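Local coordinates for protein putative enoyl-CoA hydratase (Streptomyces avermitilis, PDB 3GKB) that is of unproven function but, as a crotonase-family member, probably acts on acyl-CoA thioesters, perhaps hydrating enoyl-CoA substrates, at residues V13-G18 / S51-I56; H17-I22 / V205-A210; V29-A34 / L67-M72; T35-L40 / N93-V98. All coordinates share one frame; numbering follows the deposited sequence.

Contact 1. Residues V13-G18 / S51-I56; sequences VSSEHG and SSVRVI
The carbonyl oxygen of Gly18 is gripped by two successive backbone N-H groups of the facing segment: Arg54 N donates to Gly18 O at 2.8 Å and Val55 N at 3.1 Å. Gly18 closes the tight turn of the β-hairpin that joins strands 11-16 and 19-24 at the edge of the crotonase β-sheet, and this pair of hydrogen bonds ties that turn to the start of the parallel strand 55-60. His17 and Gly18, with left-handed backbone angles, form the two central residues of a type I' turn. At the conformation of Gly18 a CB would be jammed against His17 O and would also run into the Arg54 guanidinium. That guanidinium lies over the turn instead, with Gly18 CA 3.7 Å above one face, displaced toward the rim. The Arg54 chain bends at its third torsion (chi3 -64°), which turns NE back from an otherwise straight start, and NE is held by Ala210 O of helix 195-210. A water lying at the edge of the guanidinium, in its plane, donates to His17 O and accepts a weak bond from Arg54 NH2. A second water bridges the amide of Gly18 to Ser52 O, and the same carbonyl takes a C-H contact from Gly18 CA. Apolar contact is slight by comparison: Val53 points a methyl at Ser15, and Val53 also touches Ala20 and Leu47. The distance from Ser15 CB to Val53 CG2 is 4.1 Å.

Contact 2. Residues H17-I22 / V205-A210; sequences HGVARI and VARNIA
A small strand-on-helix contact joins Val19 and His17, at the head of strand 19-24, to Ala206, Arg207 and Ala210 in the last turns of helix 195-210, which lies against the crotonase β-sheet. The short strand and helix segments run roughly antiparallel, at 146°, with their axes 9.6 Å apart at closest approach, a spacing that suits the small alanine side chains facing the strand. Val19 provides the apolar centre. Its CG2, anti to the carbonyl carbon, reaches Ala210 CB at 3.7 Å and also meets Ala206 O and the Arg207 CD methylene, while Val19 CG1 touches Ala206 CB more loosely. The helix is shared with other partners: Ile209 packs on Val55, and on Leu173 of the second subunit. Toward solvent, the Arg207 chain folds back through bends at its second and third torsions, and its flat end comes to lie over the imidazole of His17. The two planes are only 21° apart, with Arg207 NH1 over one face of the ring. Both groups also touch a crystal neighbour, so their placement may owe something to the lattice. His17 CD2 stands 3.2 Å above the guanidinium plane, offset toward its rim and 3.4 Å from Arg207 NH2.

Contact 3. Residues V29-A34 / L67-M72; sequences VNVIGA and LAHVDM
Ile32 bridges to Val70 and sends its side chain across Leu67 of the facing loop. CB rests 3.8 Å from His69 O and also faces Val70. CG1, anti to the carbonyl carbon (chi1 -55°), meets Leu67 CD2, and at the tip Ile32 CD1 is 4.0 Å from Leu67 CD1, the two side chains crossing at about a right angle. CG2 turns instead to Met37 of helix 34-48. An alanine here would probably leave the Leu67 methyls without their mate and open a gap between the loop and Met37. The backbones are laced together beneath: Ile32 N donates to His69 O (2.9 Å, nearly straight at 173°), Asp71 N to Ile32 O at 2.8 Å, and Ala68 N to Asn30 O at 3.0 Å. Asp71 OD2 extends the link through a water to Ala34 N, in the first turn of helix 34-48, while OD1 accepts from Arg73 N. Within its own loop, His69 sends ND1 to Val70 O, with the acceptor in the ring plane, while NE2 bonds Glu267. In crotonase relatives the loop equivalent to 67-72 lends a backbone N-H to the oxyanion hole. Main-chain bonds joined to a buried apolar side would keep this loop in a defined shape, consistent with such a role.

Contact 4. Residues T35-L40 / N93-V98; sequences TMMREL and NVFQAV
Met37 and Phe95 meet at a slant, the thioether presenting its terminal methyl to the CD1 and CE1 atoms of the ring. The methionine chain runs extended from the helix as far as SD and then bends (chi3 72°), which carries CE across to the facing segment. There Met37 CE lies 3.9 Å from Phe95 CD1 and nearly as close to CE1, in a direction neither over the face nor in the ring plane. The sulfur stands further back, SD being 5.3 Å from the ring centroid and 62° off the ring normal, an oblique Met-aromatic contact. The same methyl sits 3.4 Å from Val94 O and touches Val94 CG2 and Val98 CG2, so one carbon touches three residues. Phe95 is steadied from within its own segment, where Val94 CG1 lies 3.4 Å above one ring face. The contact joins helix 34-48 of the crotonase fold to the head of helix 96-103, and Leu84 of helix 78-87 touches both Met37 and Val94. That head is fixed by a capping box: Gln96 N donates to Asn93 OD1 at 2.8 Å, nearly straight at 174°, and Asn93 N answers to Gln96 OE1. The amide nitrogens of both side chains bond to helix 230-243, Asn93 ND2 to Asn237 and Gln96 NE2 to Glu236. One turn further along helix 34-48, Leu40 CD1 approaches Val98 CG1 at 4.4 Å, and Phe124 touches both residues.

Contacts 1 and 2 share His17 and Gly18 and work on one edge of the sheet, the first tying the hairpin turn to strand 55-60, the second setting strand 19-24 against helix 195-210. Both lie partly buried, their centres over 20 Å from the centre of the chain, with ordered water in contact 1 and an exposed arginine against a histidine ring in contact 2. Contacts 3 and 4 sit much nearer the middle, their centres 11 Å apart, and meet through Ile32 on Met37 and Val70 on Phe95. Contact 3, a buried loop pair, relies on backbone bonds plus aliphatic packing; contact 4, between helix 34-48 and the start of helix 96-103, is apolar across its interface, with capping bonds inside 93-98 and others to residues outside both segments.

Contact 1. Residues V13-G18 / S51-I56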
# COMPACT_ATOMS: atom_id res chain seq x y z
N VAL B 13 31.55 12.42 -6.53
CA VAL B 13 31.32 11.03 -6.82
C VAL B 13 32.59 10.21 -6.64
O VAL B 13 33.69 10.66 -7.01
CB VAL B 13 30.80 10.80 -8.25
CG1 VAL B 13 30.41 9.34 -8.42
CG2 VAL B 13 29.64 11.69 -8.53
N SER B 14 32.45 9.03 -6.07
CA SER B 14 33.53 8.07 -6.03
C SER B 14 32.96 6.67 -6.18
O SER B 14 31.78 6.44 -5.90
CB SER B 14 34.29 8.19 -4.72
OG SER B 14 33.48 7.91 -3.61
N SER B 15 33.76 5.75 -6.69
CA SER B 15 33.26 4.43 -6.88
C SER B 15 34.36 3.41 -6.66
O SER B 15 35.54 3.66 -6.95
CB SER B 15 32.63 4.28 -8.27
OG SER B 15 33.62 4.28 -9.26
N GLU B 16 33.95 2.27 -6.14
CA GLU B 16 34.85 1.19 -5.81
C GLU B 16 33.99 -0.02 -5.53
O GLU B 16 32.90 0.12 -4.99
CB GLU B 16 35.64 1.57 -4.57
CG GLU B 16 36.96 0.86 -4.43
CD GLU B 16 37.75 1.45 -3.28
OE1 GLU B 16 37.29 1.39 -2.13
OE2 GLU B 16 38.83 2.01 -3.52
N HIS B 17 34.52 -1.19 -5.85
CA HIS B 17 33.86 -2.47 -5.55
C HIS B 17 32.44 -2.57 -6.14
O HIS B 17 31.59 -3.29 -5.60
CB HIS B 17 33.80 -2.75 -4.04
CG HIS B 17 35.10 -2.53 -3.33
ND1 HIS B 17 36.27 -3.17 -3.69
CD2 HIS B 17 35.40 -1.75 -2.26
CE1 HIS B 17 37.24 -2.77 -2.88
NE2 HIS B 17 36.74 -1.91 -2.01
N GLY B 18 32.19 -1.84 -7.22
CA GLY B 18 30.88 -1.87 -7.88
C GLY B 18 29.84 -0.91 -7.30
O GLY B 18 28.70 -0.88 -7.76
N SER B 51 30.05 -0.07 -16.96
CA SER B 51 29.76 -1.45 -16.61
C SER B 51 30.43 -1.87 -15.29
O SER B 51 30.07 -2.88 -14.74
CB SER B 51 30.14 -2.41 -17.76
OG SER B 51 31.39 -2.04 -18.30
N SER B 52 31.38 -1.08 -14.78
CA SER B 52 32.03 -1.37 -13.50
C SER B 52 31.20 -1.00 -12.26
O SER B 52 31.57 -1.37 -11.16
CB SER B 52 33.40 -0.71 -13.41
OG SER B 52 33.34 0.69 -13.14
N VAL B 53 30.07 -0.32 -12.45
CA VAL B 53 29.24 0.18 -11.35
C VAL B 53 27.86 -0.46 -11.42
O VAL B 53 27.21 -0.41 -12.45
CB VAL B 53 29.13 1.70 -11.38
CG1 VAL B 53 28.17 2.20 -10.25
CG2 VAL B 53 30.53 2.33 -11.18
N ARG B 54 27.47 -1.08 -10.32
CA ARG B 54 26.20 -1.80 -10.23
C ARG B 54 25.17 -1.18 -9.25
O ARG B 54 23.97 -1.46 -9.34
CB ARG B 54 26.48 -3.27 -9.90
CG ARG B 54 27.28 -3.98 -11.01
CD ARG B 54 27.55 -5.41 -10.69
NE ARG B 54 28.40 -5.57 -9.50
CZ ARG B 54 29.73 -5.45 -9.49
NH1 ARG B 54 30.40 -5.14 -10.60
NH2 ARG B 54 30.40 -5.60 -8.35
N VAL B 55 25.65 -0.38 -8.31
CA VAL B 55 24.82 0.24 -7.27
C VAL B 55 25.25 1.67 -7.15
O VAL B 55 26.46 1.96 -7.24
CB VAL B 55 24.97 -0.49 -5.89
CG1 VAL B 55 24.16 0.22 -4.80
CG2 VAL B 55 24.57 -1.99 -6.03
N ILE B 56 24.29 2.57 -6.93
CA ILE B 56 24.59 3.99 -6.64
C ILE B 56 23.92 4.36 -5.31
O ILE B 56 22.73 4.06 -5.11
CB ILE B 56 24.04 4.92 -7.74
CG1 ILE B 56 24.72 4.63 -9.09
CG2 ILE B 56 24.19 6.40 -7.32
CD1 ILE B 56 24.00 5.22 -10.32
O HOH W 1 31.15 -6.01 -5.18
O HOH W 2 33.35 0.19 -8.93

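Contact 2. Residues H17-I22 / V205-A210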
# COMPACT_ATOMS: atom_id res chain seq x y z
N HIS B 17 34.52 -1.19 -5.85
CA HIS B 17 33.86 -2.47 -5.55
C HIS B 17 32.44 -2.57 -6.14
O HIS B 17 31.59 -3.29 -5.60
CB HIS B 17 33.80 -2.75 -4.04
CG HIS B 17 35.10 -2.53 -3.33
ND1 HIS B 17 36.27 -3.17 -3.69
CD2 HIS B 17 35.40 -1.75 -2.26
CE1 HIS B 17 37.24 -2.77 -2.88
NE2 HIS B 17 36.74 -1.91 -2.01
N GLY B 18 32.19 -1.84 -7.22
CA GLY B 18 30.88 -1.87 -7.88
C GLY B 18 29.84 -0.91 -7.30
O GLY B 18 28.70 -0.88 -7.76
N VAL B 19 30.23 -0.09 -6.32
CA VAL B 19 29.29 0.87 -5.71
C VAL B 19 29.78 2.29 -5.97
O VAL B 19 30.91 2.62 -5.61
CB VAL B 19 29.13 0.65 -4.20
CG1 VAL B 19 28.16 1.70 -3.60
CG2 VAL B 19 28.66 -0.79 -3.86
N ALA B 20 28.96 3.14 -6.61
CA ALA B 20 29.26 4.58 -6.66
C ALA B 20 28.54 5.31 -5.55
O ALA B 20 27.39 5.01 -5.27
CB ALA B 20 28.88 5.16 -8.00
N ARG B 21 29.22 6.23 -4.89
CA ARG B 21 28.63 7.06 -3.84
C ARG B 21 28.57 8.48 -4.37
O ARG B 21 29.60 9.03 -4.80
CB ARG B 21 29.45 7.00 -2.55
CG ARG B 21 29.22 5.73 -1.75
CD ARG B 21 29.99 5.77 -0.46
NE ARG B 21 31.43 5.63 -0.69
CZ ARG B 21 32.38 5.97 0.19
NH1 ARG B 21 32.08 6.49 1.38
NH2 ARG B 21 33.66 5.80 -0.14
N ILE B 22 27.37 9.05 -4.40
CA ILE B 22 27.18 10.41 -4.83
C ILE B 22 26.82 11.20 -3.58
O ILE B 22 25.81 10.93 -2.95
CB ILE B 22 26.09 10.51 -5.93
CG1 ILE B 22 26.51 9.71 -7.18
CG2 ILE B 22 25.82 11.95 -6.28
CD1 ILE B 22 25.45 9.68 -8.28
N VAL B 205 23.80 -3.18 2.69
CA VAL B 205 22.83 -3.43 1.61
C VAL B 205 23.51 -3.19 0.26
O VAL B 205 23.42 -4.01 -0.64
CB VAL B 205 21.57 -2.55 1.76
CG1 VAL B 205 20.76 -2.50 0.45
CG2 VAL B 205 20.71 -3.04 2.96
N ALA B 206 24.20 -2.06 0.12
CA ALA B 206 24.85 -1.69 -1.15
C ALA B 206 25.90 -2.72 -1.58
O ALA B 206 25.93 -3.14 -2.73
CB ALA B 206 25.46 -0.26 -1.09
N ARG B 207 26.75 -3.12 -0.65
CA ARG B 207 27.81 -4.08 -0.93
C ARG B 207 27.25 -5.45 -1.21
O ARG B 207 27.73 -6.10 -2.13
CB ARG B 207 28.85 -4.11 0.19
CG ARG B 207 29.68 -2.79 0.24
CD ARG B 207 30.55 -2.50 -1.02
NE ARG B 207 31.52 -3.56 -1.23
CZ ARG B 207 32.73 -3.64 -0.66
NH1 ARG B 207 33.51 -4.68 -0.92
NH2 ARG B 207 33.17 -2.68 0.17
N ASN B 208 26.21 -5.85 -0.49
CA ASN B 208 25.56 -7.15 -0.74
C ASN B 208 24.89 -7.23 -2.11
O ASN B 208 24.98 -8.26 -2.79
CB ASN B 208 24.54 -7.49 0.36
CG ASN B 208 25.20 -7.99 1.65
OD1 ASN B 208 26.41 -8.07 1.74
ND2 ASN B 208 24.38 -8.33 2.65
N ILE B 209 24.26 -6.13 -2.54
CA ILE B 209 23.69 -6.07 -3.85
C ILE B 209 24.77 -6.05 -4.92
O ILE B 209 24.65 -6.74 -5.94
CB ILE B 209 22.67 -4.90 -4.01
CG1 ILE B 209 21.47 -5.13 -3.07
CG2 ILE B 209 22.23 -4.76 -5.48
CD1 ILE B 209 20.44 -3.97 -2.98
N ALA B 210 25.83 -5.26 -4.71
CA ALA B 210 26.93 -5.21 -5.69
C ALA B 210 27.66 -6.56 -5.81
O ALA B 210 28.19 -6.88 -6.86
CB ALA B 210 27.92 -4.10 -5.34

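Contact 3. Residues V29-A34 / L67-M72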
# COMPACT_ATOMS: atom_id res chain seq x y z
N VAL B 29 22.32 24.99 2.32
CA VAL B 29 21.24 24.07 2.72
C VAL B 29 20.93 22.99 1.68
O VAL B 29 19.89 22.36 1.76
CB VAL B 29 19.91 24.80 3.06
CG1 VAL B 29 20.10 25.74 4.25
CG2 VAL B 29 19.41 25.58 1.86
N ASN B 30 21.84 22.76 0.74
CA ASN B 30 21.63 21.76 -0.31
C ASN B 30 20.37 22.03 -1.14
O ASN B 30 19.59 21.11 -1.45
CB ASN B 30 21.64 20.33 0.25
CG ASN B 30 23.04 19.73 0.33
OD1 ASN B 30 24.06 20.45 0.35
ND2 ASN B 30 23.10 18.40 0.39
N VAL B 31 20.21 23.28 -1.57
CA VAL B 31 19.14 23.54 -2.54
C VAL B 31 19.51 22.86 -3.85
O VAL B 31 20.68 22.65 -4.14
CB VAL B 31 18.81 25.04 -2.78
CG1 VAL B 31 18.46 25.76 -1.50
CG2 VAL B 31 19.90 25.72 -3.53
N ILE B 32 18.49 22.46 -4.58
CA ILE B 32 18.61 21.94 -5.95
C ILE B 32 18.46 23.11 -6.90
O ILE B 32 17.33 23.59 -7.17
CB ILE B 32 17.51 20.94 -6.27
CG1 ILE B 32 17.47 19.82 -5.24
CG2 ILE B 32 17.71 20.38 -7.69
CD1 ILE B 32 16.14 19.05 -5.29
N GLY B 33 19.58 23.59 -7.40
CA GLY B 33 19.61 24.66 -8.39
C GLY B 33 19.87 24.12 -9.78
O GLY B 33 20.00 22.89 -9.99
N ALA B 34 19.94 25.04 -10.74
CA ALA B 34 20.16 24.66 -12.14
C ALA B 34 21.48 23.94 -12.33
O ALA B 34 21.56 22.98 -13.12
CB ALA B 34 20.07 25.87 -13.07
N LEU B 67 18.33 17.35 0.71
CA LEU B 67 18.11 18.33 -0.36
C LEU B 67 16.95 19.21 0.08
O LEU B 67 15.89 18.72 0.34
CB LEU B 67 17.77 17.68 -1.69
CG LEU B 67 18.91 16.97 -2.44
CD1 LEU B 67 18.31 16.17 -3.65
CD2 LEU B 67 20.04 17.95 -2.86
N ALA B 68 17.20 20.50 0.23
CA ALA B 68 16.24 21.40 0.85
C ALA B 68 14.93 21.46 0.08
O ALA B 68 13.86 21.35 0.66
CB ALA B 68 16.83 22.78 0.97
N HIS B 69 15.06 21.66 -1.23
CA HIS B 69 13.99 21.90 -2.22
C HIS B 69 14.66 22.57 -3.42
O HIS B 69 15.85 22.84 -3.39
CB HIS B 69 12.83 22.77 -1.66
CG HIS B 69 13.26 24.06 -1.06
ND1 HIS B 69 13.68 25.13 -1.83
CD2 HIS B 69 13.39 24.45 0.23
CE1 HIS B 69 14.02 26.13 -1.03
NE2 HIS B 69 13.88 25.74 0.22
N VAL B 70 13.89 22.82 -4.47
CA VAL B 70 14.40 23.52 -5.64
C VAL B 70 14.65 24.99 -5.31
O VAL B 70 13.89 25.62 -4.59
CB VAL B 70 13.42 23.36 -6.83
CG1 VAL B 70 13.83 24.26 -8.00
CG2 VAL B 70 13.39 21.89 -7.29
N ASP B 71 15.73 25.51 -5.87
CA ASP B 71 16.14 26.89 -5.67
C ASP B 71 14.98 27.82 -6.00
O ASP B 71 14.42 27.82 -7.10
CB ASP B 71 17.35 27.16 -6.57
CG ASP B 71 17.86 28.60 -6.48
OD1 ASP B 71 17.41 29.35 -5.57
OD2 ASP B 71 18.69 28.96 -7.35
N MET B 72 14.61 28.63 -5.03
CA MET B 72 13.45 29.51 -5.19
C MET B 72 13.75 30.68 -6.16
O MET B 72 12.84 31.37 -6.60
CB MET B 72 13.04 30.04 -3.81
CG MET B 72 12.27 28.98 -2.92
SD MET B 72 12.25 29.39 -1.12
CE MET B 72 11.00 30.61 -1.04
O HOH W 3 19.53 27.65 -9.78

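Contact 4. Residues T35-L40 / N93-V98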
# COMPACT_ATOMS: atom_id res chain seq x y z
N THR B 35 22.51 24.39 -11.61
CA THR B 35 23.81 23.76 -11.68
C THR B 35 23.76 22.32 -11.18
O THR B 35 24.25 21.42 -11.84
CB THR B 35 24.92 24.58 -10.97
OG1 THR B 35 25.02 25.87 -11.60
CG2 THR B 35 26.26 23.87 -11.09
N MET B 36 23.12 22.08 -10.04
CA MET B 36 23.00 20.70 -9.55
C MET B 36 22.22 19.81 -10.52
O MET B 36 22.59 18.65 -10.73
CB MET B 36 22.35 20.62 -8.15
CG MET B 36 22.39 19.18 -7.54
SD MET B 36 21.46 18.94 -5.97
CE MET B 36 22.54 19.85 -4.81
N MET B 37 21.14 20.33 -11.08
CA MET B 37 20.32 19.59 -12.03
C MET B 37 21.17 19.13 -13.23
O MET B 37 21.05 18.00 -13.70
CB MET B 37 19.13 20.46 -12.49
CG MET B 37 18.07 20.71 -11.41
SD MET B 37 16.76 21.93 -11.74
CE MET B 37 15.80 21.03 -12.95
N ARG B 38 22.04 20.02 -13.70
CA ARG B 38 22.91 19.69 -14.84
C ARG B 38 23.98 18.68 -14.43
O ARG B 38 24.25 17.73 -15.18
CB ARG B 38 23.52 20.99 -15.40
CG ARG B 38 24.46 20.82 -16.54
CD ARG B 38 24.69 22.19 -17.20
NE ARG B 38 25.50 23.10 -16.38
CZ ARG B 38 25.06 24.10 -15.61
NH1 ARG B 38 23.76 24.39 -15.48
NH2 ARG B 38 25.95 24.83 -14.94
N GLU B 39 24.55 18.85 -13.24
CA GLU B 39 25.62 17.97 -12.77
C GLU B 39 25.08 16.57 -12.47
O GLU B 39 25.75 15.58 -12.76
CB GLU B 39 26.36 18.55 -11.56
CG GLU B 39 27.20 19.78 -11.89
CD GLU B 39 28.01 20.31 -10.72
OE1 GLU B 39 27.74 19.94 -9.55
OE2 GLU B 39 28.92 21.13 -10.98
N LEU B 40 23.88 16.49 -11.89
CA LEU B 40 23.22 15.20 -11.69
C LEU B 40 23.01 14.46 -13.02
O LEU B 40 23.26 13.24 -13.12
CB LEU B 40 21.85 15.39 -10.99
CG LEU B 40 21.90 15.60 -9.49
CD1 LEU B 40 20.58 16.18 -9.01
CD2 LEU B 40 22.22 14.25 -8.77
N ASN B 93 8.48 17.32 -17.81
CA ASN B 93 8.98 18.68 -17.62
C ASN B 93 10.37 18.70 -17.00
O ASN B 93 10.89 17.65 -16.56
CB ASN B 93 7.97 19.57 -16.90
CG ASN B 93 7.92 19.32 -15.40
OD1 ASN B 93 8.93 19.05 -14.77
ND2 ASN B 93 6.74 19.50 -14.82
N VAL B 94 10.96 19.89 -16.97
CA VAL B 94 12.36 20.08 -16.55
C VAL B 94 12.64 19.59 -15.11
O VAL B 94 13.71 19.08 -14.82
CB VAL B 94 12.82 21.57 -16.76
CG1 VAL B 94 12.21 22.50 -15.71
CG2 VAL B 94 14.32 21.67 -16.75
N PHE B 95 11.64 19.71 -14.23
CA PHE B 95 11.76 19.25 -12.87
C PHE B 95 11.53 17.76 -12.71
O PHE B 95 12.28 17.07 -11.98
CB PHE B 95 10.83 20.07 -12.00
CG PHE B 95 11.17 21.52 -12.03
CD1 PHE B 95 12.36 21.96 -11.44
CD2 PHE B 95 10.39 22.43 -12.71
CE1 PHE B 95 12.73 23.30 -11.49
CE2 PHE B 95 10.76 23.78 -12.77
CZ PHE B 95 11.92 24.21 -12.15
N GLN B 96 10.50 17.25 -13.38
CA GLN B 96 10.24 15.82 -13.44
C GLN B 96 11.44 15.07 -14.02
O GLN B 96 11.67 13.93 -13.67
CB GLN B 96 8.99 15.54 -14.27
CG GLN B 96 7.71 16.11 -13.65
CD GLN B 96 6.51 16.07 -14.60
OE1 GLN B 96 6.68 16.01 -15.84
NE2 GLN B 96 5.30 16.13 -14.04
N ALA B 97 12.23 15.73 -14.87
CA ALA B 97 13.38 15.07 -15.50
C ALA B 97 14.40 14.53 -14.49
O ALA B 97 15.02 13.50 -14.78
CB ALA B 97 14.07 16.00 -16.48
N VAL B 98 14.52 15.16 -13.32
CA VAL B 98 15.44 14.67 -12.26
C VAL B 98 14.99 13.30 -11.72
O VAL B 98 15.72 12.29 -11.81
CB VAL B 98 15.51 15.67 -11.07
CG1 VAL B 98 16.42 15.13 -9.95
CG2 VAL B 98 15.92 17.06 -11.56